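Local coordinates for protein endo-arabinase (Bacteroides thetaiotaomicron, PDB 5C0P) that probably hydrolyses glycosidic bonds in arabinan, as a metal-binding endo-arabinase of glycoside hydrolase family 43 from a gut Bacteroides, at residues 126-130 against 148-152; 135-141 against 205-211; 181-185 against 219-223. All coordinates share one frame; numbering follows the deposited sequence.

Contact 1 of 3, residues 126-130 against 148-152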
loop_
_atom_site.group_PDB
_atom_site.type_symbol
_atom_site.label_atom_id
_atom_site.label_comp_id
_atom_site.label_asym_id
_atom_site.label_seq_id
_atom_site.Cartn_x
_atom_site.Cartn_y
_atom_site.Cartn_z
ATOM N N ALA A 126 -15.306 -1.139 6.795
ATOM C CA ALA A 126 -14.291 -1.532 5.832
ATOM C C ALA A 126 -14.874 -1.607 4.423
ATOM O O ALA A 126 -16.042 -1.945 4.248
ATOM C CB ALA A 126 -13.704 -2.881 6.214
ATOM N N ILE A 127 -14.041 -1.305 3.434
ATOM C CA ILE A 127 -14.398 -1.487 2.029
ATOM C C ILE A 127 -14.101 -2.927 1.580
ATOM O O ILE A 127 -14.686 -3.431 0.621
ATOM C CB ILE A 127 -13.649 -0.453 1.152
ATOM C CG1 ILE A 127 -14.229 -0.422 -0.263
ATOM C CG2 ILE A 127 -12.143 -0.730 1.135
ATOM C CD1 ILE A 127 -15.702 -0.061 -0.315
ATOM N N THR A 128 -13.210 -3.597 2.306
ATOM C CA THR A 128 -12.929 -5.017 2.076
ATOM C C THR A 128 -14.075 -5.867 2.652
ATOM O O THR A 128 -14.879 -5.363 3.441
ATOM C CB THR A 128 -11.564 -5.385 2.696
ATOM O OG1 THR A 128 -11.532 -4.948 4.063
ATOM C CG2 THR A 128 -10.428 -4.713 1.925
ATOM N N PRO A 129 -14.185 -7.148 2.245
ATOM C CA PRO A 129 -15.348 -7.931 2.689
ATOM C C PRO A 129 -15.407 -8.148 4.200
ATOM O O PRO A 129 -14.406 -8.530 4.805
ATOM C CB PRO A 129 -15.156 -9.277 1.974
ATOM C CG PRO A 129 -14.375 -8.928 0.748
ATOM C CD PRO A 129 -13.410 -7.863 1.210
ATOM N N SER A 130 -16.586 -7.962 4.790
ATOM C CA SER A 130 -16.730 -8.072 6.243
ATOM C C SER A 130 -16.482 -9.481 6.788
ATOM O O SER A 130 -16.152 -9.652 7.966
ATOM C CB SER A 130 -18.107 -7.571 6.687
ATOM O OG SER A 130 -19.138 -8.379 6.147
ATOM N N TRP A 148 -10.047 0.931 -8.908
ATOM C CA TRP A 148 -9.976 -0.445 -8.456
ATOM C C TRP A 148 -9.399 -0.503 -7.064
ATOM O O TRP A 148 -8.437 0.211 -6.754
ATOM C CB TRP A 148 -9.039 -1.248 -9.353
ATOM C CG TRP A 148 -9.559 -1.546 -10.730
ATOM C CD1 TRP A 148 -9.522 -0.728 -11.821
ATOM C CD2 TRP A 148 -10.177 -2.765 -11.156
ATOM N NE1 TRP A 148 -10.079 -1.366 -12.908
ATOM C CE2 TRP A 148 -10.490 -2.617 -12.522
ATOM C CE3 TRP A 148 -10.488 -3.970 -10.512
ATOM C CZ2 TRP A 148 -11.104 -3.639 -13.263
ATOM C CZ3 TRP A 148 -11.096 -4.979 -11.242
ATOM C CH2 TRP A 148 -11.394 -4.809 -12.607
ATOM N N LEU A 149 -9.978 -1.383 -6.251
ATOM C CA LEU A 149 -9.440 -1.748 -4.948
ATOM C C LEU A 149 -8.591 -3.006 -5.109
ATOM O O LEU A 149 -9.036 -3.979 -5.716
ATOM C CB LEU A 149 -10.595 -2.037 -3.987
ATOM C CG LEU A 149 -10.197 -2.570 -2.613
ATOM C CD1 LEU A 149 -9.555 -1.444 -1.801
ATOM C CD2 LEU A 149 -11.413 -3.136 -1.901
ATOM N N LEU A 150 -7.370 -2.982 -4.577
ATOM C CA LEU A 150 -6.539 -4.185 -4.488
ATOM C C LEU A 150 -6.378 -4.462 -3.005
ATOM O O LEU A 150 -6.216 -3.536 -2.225
ATOM C CB LEU A 150 -5.156 -3.950 -5.093
ATOM C CG LEU A 150 -5.091 -3.324 -6.478
ATOM C CD1 LEU A 150 -3.628 -3.070 -6.862
ATOM C CD2 LEU A 150 -5.786 -4.205 -7.489
ATOM N N PHE A 151 -6.442 -5.722 -2.595
ATOM C CA PHE A 151 -6.256 -6.012 -1.179
ATOM C C PHE A 151 -5.732 -7.413 -0.943
ATOM O O PHE A 151 -5.760 -8.266 -1.837
ATOM C CB PHE A 151 -7.535 -5.751 -0.361
ATOM C CG PHE A 151 -8.684 -6.672 -0.684
ATOM C CD1 PHE A 151 -8.848 -7.875 -0.006
ATOM C CD2 PHE A 151 -9.620 -6.316 -1.651
ATOM C CE1 PHE A 151 -9.921 -8.706 -0.296
ATOM C CE2 PHE A 151 -10.698 -7.144 -1.946
ATOM C CZ PHE A 151 -10.849 -8.339 -1.269
ATOM N N CYS A 152 -5.255 -7.638 0.274
ATOM C CA CYS A 152 -4.801 -8.962 0.683
ATOM C C CYS A 152 -5.824 -9.606 1.584
ATOM O O CYS A 152 -6.454 -8.943 2.410
ATOM C CB CYS A 152 -3.518 -8.839 1.497
ATOM S SG CYS A 152 -2.171 -8.090 0.603
#

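Contact 2 of 3, residues 135-141 against 205-211. With TRS (2-amino-2-hydroxymethyl-propane-1,3-diol), chain J.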
loop_
_atom_site.group_PDB
_atom_site.type_symbol
_atom_site.label_atom_id
_atom_site.label_comp_id
_atom_site.label_asym_id
_atom_site.label_seq_id
_atom_site.Cartn_x
_atom_site.Cartn_y
_atom_site.Cartn_z
ATOM N N LEU A 135 -6.270 -6.818 4.531
ATOM C CA LEU A 135 -5.372 -5.709 4.813
ATOM C C LEU A 135 -4.753 -5.136 3.557
ATOM O O LEU A 135 -4.857 -5.719 2.469
ATOM C CB LEU A 135 -4.279 -6.118 5.812
ATOM C CG LEU A 135 -3.421 -7.365 5.602
ATOM C CD1 LEU A 135 -2.327 -7.165 4.564
ATOM C CD2 LEU A 135 -2.798 -7.785 6.927
ATOM N N ASP A 136 -4.124 -3.975 3.725
ATOM C CA ASP A 136 -3.335 -3.328 2.683
ATOM C C ASP A 136 -4.156 -2.959 1.454
ATOM O O ASP A 136 -3.660 -3.026 0.336
ATOM C CB ASP A 136 -2.108 -4.188 2.294
ATOM C CG ASP A 136 -1.049 -4.244 3.384
ATOM O OD1 ASP A 136 -1.204 -3.570 4.432
ATOM O OD2 ASP A 136 -0.047 -4.968 3.197
ATOM N N GLY A 137 -5.417 -2.575 1.654
ATOM C CA GLY A 137 -6.233 -2.104 0.548
ATOM C C GLY A 137 -5.630 -0.881 -0.118
ATOM O O GLY A 137 -5.337 0.132 0.543
ATOM N N SER A 138 -5.443 -0.969 -1.433
ATOM C CA SER A 138 -4.862 0.126 -2.201
ATOM C C SER A 138 -5.751 0.505 -3.377
ATOM O O SER A 138 -6.715 -0.200 -3.700
ATOM C CB SER A 138 -3.464 -0.249 -2.692
ATOM O OG SER A 138 -3.522 -1.295 -3.646
ATOM N N LEU A 139 -5.420 1.622 -4.021
ATOM C CA LEU A 139 -6.225 2.153 -5.117
ATOM C C LEU A 139 -5.402 2.150 -6.395
ATOM O O LEU A 139 -4.261 2.618 -6.421
ATOM C CB LEU A 139 -6.667 3.582 -4.788
ATOM C CG LEU A 139 -7.519 4.320 -5.822
ATOM C CD1 LEU A 139 -8.884 3.687 -5.951
ATOM C CD2 LEU A 139 -7.651 5.785 -5.439
ATOM N N TYR A 140 -5.973 1.566 -7.441
ATOM C CA TYR A 140 -5.425 1.650 -8.789
ATOM C C TYR A 140 -6.453 2.326 -9.693
ATOM O O TYR A 140 -7.626 1.943 -9.705
ATOM C CB TYR A 140 -5.068 0.257 -9.332
ATOM C CG TYR A 140 -4.751 0.283 -10.811
ATOM C CD1 TYR A 140 -3.617 0.941 -11.287
ATOM C CD2 TYR A 140 -5.600 -0.310 -11.746
ATOM C CE1 TYR A 140 -3.332 1.001 -12.641
ATOM C CE2 TYR A 140 -5.316 -0.261 -13.112
ATOM C CZ TYR A 140 -4.187 0.402 -13.551
ATOM O OH TYR A 140 -3.902 0.464 -14.892
ATOM N N ILE A 141 -6.019 3.337 -10.444
ATOM C CA ILE A 141 -6.883 4.006 -11.413
ATOM C C ILE A 141 -6.529 3.490 -12.796
ATOM O O ILE A 141 -5.389 3.649 -13.267
ATOM C CB ILE A 141 -6.729 5.544 -11.368
ATOM C CG1 ILE A 141 -6.980 6.063 -9.944
ATOM C CG2 ILE A 141 -7.637 6.210 -12.407
ATOM C CD1 ILE A 141 -8.389 5.772 -9.404
ATOM N N ASP A 205 1.461 -9.137 1.177
ATOM C CA ASP A 205 1.420 -7.754 1.646
ATOM C C ASP A 205 1.428 -6.800 0.455
ATOM O O ASP A 205 1.997 -7.096 -0.597
ATOM C CB ASP A 205 2.671 -7.416 2.487
ATOM C CG ASP A 205 2.586 -7.863 3.947
ATOM O OD1 ASP A 205 1.508 -8.260 4.437
ATOM O OD2 ASP A 205 3.630 -7.769 4.635
ATOM N N ALA A 206 0.798 -5.643 0.635
ATOM C CA ALA A 206 1.131 -4.438 -0.137
ATOM C C ALA A 206 0.930 -4.411 -1.658
ATOM O O ALA A 206 1.746 -3.830 -2.360
ATOM C CB ALA A 206 2.579 -4.042 0.181
ATOM N N PRO A 207 -0.160 -4.996 -2.178
ATOM C CA PRO A 207 -0.318 -4.914 -3.636
ATOM C C PRO A 207 -0.410 -3.475 -4.158
ATOM O O PRO A 207 -1.108 -2.635 -3.589
ATOM C CB PRO A 207 -1.646 -5.639 -3.881
ATOM C CG PRO A 207 -2.390 -5.505 -2.575
ATOM C CD PRO A 207 -1.336 -5.588 -1.521
ATOM N N PHE A 208 0.293 -3.211 -5.255
ATOM C CA PHE A 208 0.279 -1.904 -5.884
ATOM C C PHE A 208 0.529 -2.080 -7.371
ATOM O O PHE A 208 1.511 -2.707 -7.760
ATOM C CB PHE A 208 1.359 -1.009 -5.275
ATOM C CG PHE A 208 1.267 0.423 -5.735
ATOM C CD1 PHE A 208 0.411 1.317 -5.103
ATOM C CD2 PHE A 208 2.006 0.860 -6.817
ATOM C CE1 PHE A 208 0.308 2.634 -5.537
ATOM C CE2 PHE A 208 1.907 2.169 -7.267
ATOM C CZ PHE A 208 1.066 3.060 -6.623
ATOM N N ILE A 209 -0.342 -1.516 -8.206
ATOM C CA ILE A 209 -0.186 -1.642 -9.650
ATOM C C ILE A 209 0.341 -0.351 -10.268
ATOM O O ILE A 209 -0.109 0.746 -9.923
ATOM C CB ILE A 209 -1.522 -2.043 -10.337
ATOM C CG1 ILE A 209 -1.913 -3.476 -9.957
ATOM C CG2 ILE A 209 -1.415 -1.916 -11.851
ATOM C CD1 ILE A 209 -3.327 -3.896 -10.427
ATOM N N TYR A 210 1.298 -0.501 -11.181
ATOM C CA TYR A 210 1.761 0.599 -12.022
ATOM C C TYR A 210 1.519 0.233 -13.484
ATOM O O TYR A 210 1.916 -0.843 -13.935
ATOM C CB TYR A 210 3.251 0.842 -11.788
ATOM C CG TYR A 210 3.807 2.000 -12.583
ATOM C CD1 TYR A 210 3.593 3.308 -12.173
ATOM C CD2 TYR A 210 4.557 1.785 -13.726
ATOM C CE1 TYR A 210 4.100 4.381 -12.892
ATOM C CE2 TYR A 210 5.067 2.849 -14.454
ATOM C CZ TYR A 210 4.835 4.141 -14.030
ATOM O OH TYR A 210 5.346 5.198 -14.759
ATOM N N ARG A 211 0.875 1.127 -14.229
ATOM C CA ARG A 211 0.558 0.873 -15.627
ATOM C C ARG A 211 1.629 1.470 -16.528
ATOM O O ARG A 211 1.958 2.654 -16.409
ATOM C CB ARG A 211 -0.806 1.471 -15.995
ATOM C CG ARG A 211 -1.215 1.205 -17.434
ATOM C CD ARG A 211 -2.586 1.770 -17.763
ATOM N NE ARG A 211 -2.628 3.231 -17.735
ATOM C CZ ARG A 211 -3.187 3.954 -16.769
ATOM N NH1 ARG A 211 -3.746 3.354 -15.723
ATOM N NH2 ARG A 211 -3.176 5.279 -16.843
HETATM C C TRS J . 1.699 -4.677 7.060
HETATM C C1 TRS J . 0.335 -5.359 7.071
HETATM C C2 TRS J . 1.831 -3.871 5.774
HETATM C C3 TRS J . 1.895 -3.814 8.313
HETATM N N TRS J . 2.737 -5.713 7.081
HETATM O O1 TRS J . -0.721 -4.417 7.151
HETATM O O2 TRS J . 2.063 -4.717 4.660
HETATM O O3 TRS J . 3.238 -3.358 8.445
HETATM O O HOH W 1 -1.302 -2.297 -0.771
HETATM O O HOH W 2 -2.009 0.969 -7.839
HETATM O O HOH W 3 -4.253 6.538 -14.184
#

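Contact 3 of 3, residues 181-185 against 219-223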
loop_
_atom_site.group_PDB
_atom_site.type_symbol
_atom_site.label_atom_id
_atom_site.label_comp_id
_atom_site.label_asym_id
_atom_site.label_seq_id
_atom_site.Cartn_x
_atom_site.Cartn_y
_atom_site.Cartn_z
ATOM N N LEU A 181 -9.932 -13.125 -7.200
ATOM C CA LEU A 181 -8.627 -13.617 -6.763
ATOM C C LEU A 181 -7.611 -13.531 -7.892
ATOM O O LEU A 181 -7.787 -14.146 -8.941
ATOM C CB LEU A 181 -8.741 -15.061 -6.258
ATOM C CG LEU A 181 -7.420 -15.741 -5.868
ATOM C CD1 LEU A 181 -6.827 -15.087 -4.651
ATOM C CD2 LEU A 181 -7.654 -17.213 -5.588
ATOM N N LEU A 182 -6.557 -12.756 -7.661
ATOM C CA LEU A 182 -5.501 -12.556 -8.657
ATOM C C LEU A 182 -4.461 -13.672 -8.631
ATOM O O LEU A 182 -4.111 -14.235 -9.673
ATOM C CB LEU A 182 -4.823 -11.203 -8.427
ATOM C CG LEU A 182 -5.771 -10.002 -8.514
ATOM C CD1 LEU A 182 -4.983 -8.710 -8.505
ATOM C CD2 LEU A 182 -6.646 -10.066 -9.749
ATOM N N PHE A 183 -3.973 -13.982 -7.435
ATOM C CA PHE A 183 -3.008 -15.064 -7.251
ATOM C C PHE A 183 -2.803 -15.323 -5.780
ATOM O O PHE A 183 -3.222 -14.520 -4.939
ATOM C CB PHE A 183 -1.656 -14.764 -7.930
ATOM C CG PHE A 183 -0.987 -13.493 -7.472
ATOM C CD1 PHE A 183 -0.189 -13.470 -6.331
ATOM C CD2 PHE A 183 -1.117 -12.334 -8.215
ATOM C CE1 PHE A 183 0.444 -12.302 -5.930
ATOM C CE2 PHE A 183 -0.483 -11.163 -7.828
ATOM C CZ PHE A 183 0.295 -11.147 -6.683
ATOM N N LYS A 184 -2.179 -16.458 -5.488
ATOM C CA LYS A 184 -1.734 -16.784 -4.146
ATOM C C LYS A 184 -0.224 -16.613 -4.095
ATOM O O LYS A 184 0.455 -16.778 -5.105
ATOM C CB LYS A 184 -2.127 -18.215 -3.802
ATOM C CG LYS A 184 -3.624 -18.462 -3.902
ATOM C CD LYS A 184 -3.994 -19.890 -3.546
ATOM C CE LYS A 184 -5.510 -20.014 -3.417
ATOM N NZ LYS A 184 -5.929 -21.408 -3.085
ATOM N N ALA A 185 0.299 -16.299 -2.916
ATOM C CA ALA A 185 1.720 -15.983 -2.773
ATOM C C ALA A 185 2.640 -17.102 -3.268
ATOM O O ALA A 185 3.720 -16.830 -3.816
ATOM C CB ALA A 185 2.050 -15.616 -1.331
HETATM N N MSE A 219 2.572 -5.355 -11.088
HETATM C CA MSE A 219 2.185 -5.290 -9.684
HETATM C C MSE A 219 3.390 -5.531 -8.813
HETATM O O MSE A 219 4.157 -6.471 -9.028
HETATM C CB MSE A 219 1.088 -6.283 -9.305
HETATM C CG MSE A 219 0.631 -6.090 -7.843
HETATM SE SE MSE A 219 -0.536 -7.470 -7.289
HETATM C CE MSE A 219 -2.087 -6.839 -8.268
ATOM N N LEU A 220 3.574 -4.649 -7.842
ATOM C CA LEU A 220 4.522 -4.902 -6.768
ATOM C C LEU A 220 3.756 -5.442 -5.573
ATOM O O LEU A 220 2.590 -5.088 -5.343
ATOM C CB LEU A 220 5.249 -3.618 -6.373
ATOM C CG LEU A 220 6.064 -2.963 -7.487
ATOM C CD1 LEU A 220 6.702 -1.685 -6.954
ATOM C CD2 LEU A 220 7.126 -3.909 -8.022
ATOM N N TRP A 221 4.405 -6.313 -4.815
ATOM C CA TRP A 221 3.829 -6.830 -3.583
ATOM C C TRP A 221 4.946 -7.419 -2.744
ATOM O O TRP A 221 6.060 -7.595 -3.235
ATOM C CB TRP A 221 2.735 -7.867 -3.880
ATOM C CG TRP A 221 3.204 -9.102 -4.596
ATOM C CD1 TRP A 221 3.563 -9.212 -5.907
ATOM C CD2 TRP A 221 3.325 -10.410 -4.032
ATOM N NE1 TRP A 221 3.920 -10.515 -6.192
ATOM C CE2 TRP A 221 3.779 -11.267 -5.054
ATOM C CE3 TRP A 221 3.097 -10.935 -2.757
ATOM C CZ2 TRP A 221 4.014 -12.632 -4.834
ATOM C CZ3 TRP A 221 3.331 -12.285 -2.539
ATOM C CH2 TRP A 221 3.779 -13.118 -3.574
ATOM N N SER A 222 4.660 -7.718 -1.481
ATOM C CA SER A 222 5.700 -8.223 -0.590
ATOM C C SER A 222 5.376 -9.546 0.080
ATOM O O SER A 222 4.216 -9.859 0.368
ATOM C CB SER A 222 6.040 -7.190 0.482
ATOM O OG SER A 222 6.809 -6.136 -0.071
ATOM N N SER A 223 6.439 -10.304 0.337
ATOM C CA SER A 223 6.386 -11.554 1.078
ATOM C C SER A 223 7.782 -11.847 1.599
ATOM O O SER A 223 8.662 -10.996 1.532
ATOM C CB SER A 223 5.880 -12.694 0.184
ATOM O OG SER A 223 5.458 -13.795 0.962
#

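Contact 1 of 3, residues 126-130 against 148-152
T128 and F151 mark the closest backbone approach, their CA atoms 7.5 Å apart, as the irregular loop 126-130 passes strand 148-152 at a spacing that only side chains can fill. The main meeting is a CH-pi contact. The methyl CG2 of T128 lies over one face of the F151 ring, 4.1 Å from its centroid and displaced toward the rim on the CB side. Threonine suits the place because its two branches do different work: with chi1 at 52°, CG2 is anti to the carbonyl carbon and reaches the ring, while OG1 turns the other way and bonds the backbone N of T107. P129 arrives obliquely at the far end of the same ring, its CD 3.6 Å from CZ of F151; a rigid proline offers apolar ring carbons with no amide hydrogen to satisfy. The setting is a five-bladed beta-propeller, as expected of family 43. The loop leaves the blade that contains strand 103-112 and leads into strand 134-141 of the next blade, so it bridges the two, and I127 is tied by its backbone to T107. F151 also meets the ring of Y164 on strand 162-168 at a shallow angle between planes, and an alanine in its place would probably open a gap between T128, P129 and Y164 and deprive the T128 methyl of its aromatic partner. Beside this group, CG2 of I127 touches both methyls of L149, at 3.9 Å from CD2 and 4.0 Å from CD1, the two branched chains lying alongside, pointing opposite ways and both packing on L168.

Contact 2 of 3, residues 135-141 against 205-211
D136 faces A206 where strands 135-141 and 205-211 run side by side in the same direction, 11° apart with axes 6.5 Å from each other; side chains and waters join them, not a backbone ladder. OD2 of D136 accepts from A206 N at 2.8 Å, on its anti side. O2 of a bound Tris molecule, probably from the crystallisation liquor, gives to D136 OD2 at 2.6 Å, and Tris O1 to D136 OD1 at 2.9 Å. An aspartate fits because its short chain keeps one oxygen on A206 N while both oxygens face the Tris hydroxyls. D136 is predicted to tune the catalytic acid and orient substrate, and the Tris, also held by R27, D28 and H261, probably marks the sugar-binding pocket. D205 OD2 bonds the hydroxyl of Y231 and only weakly the Tris amine. P207 O receives two donors: S138 OG at 2.8 Å, well off the carbonyl plane, and a water that also donates to D136 O. A second water donates to L139 O and I209 O. R211, bent at chi3, gives from NH1 to Y140 OH at 3.0 Å and to I141 O at 3.0 Å, both in the guanidinium plane; the bond to the tyrosine is nearly straight, at 161°. A third water accepts from R211 NH2 and donates to I141 O. CG2 of I209 makes an off-centre CH-pi contact over one face of the Y140 ring. These are the inner strands of two adjacent propeller blades: 134-141 pairs with 147-153, 205-211 with 217-224, and strands 78-88 and 260-266 bring magnesium ligands D84 and H261 close.

Contact 3 of 3, residues 181-185 against 219-223
F183 drives an edge of its ring into the face of W221, and this edge-to-face pair is the centre of the meeting between residues 181-185 and 219-223. The planes stand at 55°, and the phenyl centroid is 4.9 Å from that of the five-membered ring. CE1 and CZ of F183 do the touching, CE1 over the middle of the indole at 3.6 Å from W221 CE2; the broad pi surface takes F183 on one part and A185 on another. Both aromatic residues place CG between the backbone N and the carbonyl carbon, chi1 58° in F183 and 63° in W221, which sends the rings out from their strands to meet. The strand axes, 11.6 Å apart, could hardly be joined by smaller groups. In the five-bladed beta-propeller of this family, strand 178-184 belongs to one blade and strand 217-224 to the next, so the pair packs blade against blade. M219, present as selenomethionine, comes to another part of the phenyl rim: its SE is 3.7 Å from F183 CE2 and near the ring plane, a Met-aromatic contact made at the edge. A long, unbranched chain suits this position, since it extends straight to the selenium and bends only at chi3, bringing CE against L182. There CE lies 3.5 Å from L182 CD1, tighter than usual for two methyl groups. At the opposite end of the indole from NE1, A185 packs obliquely on the six-membered ring, with CA 3.6 Å from W221 CH2 and CB 3.8 Å from CZ3. The small alanine lets the backbone itself approach the tryptophan. The polar edge of the indole is satisfied by Q249, whose OE1 accepts from NE1, and W190 meets W221 as well.

Contact 2 is the hub. Its centre lies about 10 Å from that of contact 1 and about 10 Å from that of contact 3, whose own centres are about 14 Å apart. Strands 134-141 and 147-153 are hydrogen-bonded neighbours, with W148 N 2.7 Å from Y140 O, linking contact 1 to contact 2. Strands 205-211 and 217-224 do the same for contacts 2 and 3, with F208 O 2.8 Å from L220 N. Contact 2 holds D136, a residue predicted to support catalysis; the side chains of F151 in contact 1 and W221 in contact 3 are about 6 Å and 8 Å from that of D136.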